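Acetyl-CoA C-acetyltransferase (Syntrophomonas wolfei subsp. wolfei, PDB 7N7Z) probably catalyses the thiolase reaction, the reversible condensation of two acetyl-CoA molecules into acetoacetyl-CoA and free CoA. Local coordinates at residues Asp180-Ala183 against Leu184-Gln188. Numbering follows the deposited sequence.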
loop_
_atom_site.group_PDB
_atom_site.type_symbol
_atom_site.label_atom_id
_atom_site.label_comp_id
_atom_site.label_asym_id
_atom_site.label_seq_id
_atom_site.Cartn_x
_atom_site.Cartn_y
_atom_site.Cartn_z
ATOM N N ASP B 180 -36.334 0.372 16.154
ATOM C CA ASP B 180 -36.548 1.614 15.420
ATOM C C ASP B 180 -37.248 2.652 16.288
ATOM O O ASP B 180 -36.970 3.851 16.176
ATOM C CB ASP B 180 -37.356 1.338 14.152
ATOM C CG ASP B 180 -36.501 0.790 13.020
ATOM O OD1 ASP B 180 -35.277 1.045 13.013
ATOM O OD2 ASP B 180 -37.054 0.104 12.135
ATOM N N ALA B 181 -38.155 2.211 17.163
ATOM C CA ALA B 181 -38.845 3.146 18.045
ATOM C C ALA B 181 -37.858 3.861 18.960
ATOM O O ALA B 181 -37.828 5.096 19.018
ATOM C CB ALA B 181 -39.902 2.405 18.866
ATOM N N LEU B 182 -37.037 3.098 19.684
ATOM C CA LEU B 182 -36.033 3.708 20.548
ATOM C C LEU B 182 -35.089 4.590 19.742
ATOM O O LEU B 182 -34.802 5.730 20.126
ATOM C CB LEU B 182 -35.254 2.622 21.291
ATOM C CG LEU B 182 -34.282 3.113 22.367
ATOM C CD1 LEU B 182 -34.247 2.145 23.538
ATOM C CD2 LEU B 182 -32.884 3.307 21.797
ATOM N N ALA B 183 -34.600 4.077 18.611
ATOM C CA ALA B 183 -33.634 4.824 17.813
ATOM C C ALA B 183 -34.193 6.172 17.382
ATOM O O ALA B 183 -33.469 7.175 17.366
ATOM C CB ALA B 183 -33.223 4.001 16.593
ATOM N N LEU B 184 -35.477 6.218 17.022
ATOM C CA LEU B 184 -36.079 7.477 16.594
ATOM C C LEU B 184 -35.950 8.538 17.680
ATOM O O LEU B 184 -35.510 9.663 17.417
ATOM C CB LEU B 184 -37.546 7.255 16.224
ATOM C CG LEU B 184 -38.362 8.514 15.916
ATOM C CD1 LEU B 184 -37.833 9.212 14.673
ATOM C CD2 LEU B 184 -39.835 8.170 15.754
ATOM N N THR B 185 -36.328 8.194 18.914
ATOM C CA THR B 185 -36.267 9.166 20.001
ATOM C C THR B 185 -34.858 9.723 20.166
ATOM O O THR B 185 -34.684 10.906 20.478
ATOM C CB THR B 185 -36.743 8.528 21.307
ATOM O OG1 THR B 185 -36.163 7.225 21.449
ATOM C CG2 THR B 185 -38.259 8.408 21.321
ATOM N N SER B 186 -33.837 8.889 19.956
ATOM C CA SER B 186 -32.463 9.366 20.070
ATOM C C SER B 186 -32.159 10.408 19.002
ATOM O O SER B 186 -31.634 11.487 19.300
ATOM C CB SER B 186 -31.491 8.190 19.971
ATOM O OG SER B 186 -31.451 7.467 21.187
ATOM N N HIS B 187 -32.482 10.098 17.744
ATOM C CA HIS B 187 -32.320 11.083 16.680
ATOM C C HIS B 187 -33.149 12.330 16.961
ATOM O O HIS B 187 -32.670 13.456 16.785
ATOM C CB HIS B 187 -32.718 10.473 15.335
ATOM C CG HIS B 187 -31.845 9.337 14.903
ATOM N ND1 HIS B 187 -30.564 9.520 14.429
ATOM C CD2 HIS B 187 -32.070 8.003 14.868
ATOM C CE1 HIS B 187 -30.037 8.348 14.125
ATOM N NE2 HIS B 187 -30.931 7.411 14.380
ATOM N N GLN B 188 -34.394 12.149 17.405
ATOM C CA GLN B 188 -35.260 13.293 17.673
ATOM C C GLN B 188 -34.777 14.076 18.888
ATOM O O GLN B 188 -34.674 15.308 18.843
ATOM C CB GLN B 188 -36.701 12.818 17.869
ATOM C CG GLN B 188 -37.304 12.180 16.627
ATOM C CD GLN B 188 -38.794 11.944 16.753
ATOM O OE1 GLN B 188 -39.251 11.255 17.665
ATOM N NE2 GLN B 188 -39.562 12.513 15.830
#
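D180 to A183 and L184 to Q188 form one unbroken run of alpha-helix in the thiolase N-terminal domain, in which L184 N hydrogen-bonds to D180 O at 2.9 Å and H187 N to A183 O at 3.1 Å, the latter nearly straight with an N-H...O angle of 171°. The intervening i to i+4 bonds, T185 N to A181 O and S186 N to L182 O, are weak. A chi1 of 44° tucks T185 OG1 in between that residue's own N and C, modelled as donating back to L182 O at a very short 2.4 Å, so the detail of this bond is doubtful. At H187, chi1 of -64° swings the imidazole back along the helix, and the ring's rotation presents CD2 to A183 O at 3.0 Å. Both ring nitrogens are held, NE2 by A248 O and ND1, weakly, by I224 N. A leucine in place of H187 would probably leave A248 O without this donor and lose the link to I224. S186 OG is hydrogen-bonded to E321 OE1, while D180 OD2 forms a salt bridge with R176 NE. Helix 176-196 packs through L182, A183, S186 and H187 on I354 of helix 353-356, with L182 also meeting helix 324-336.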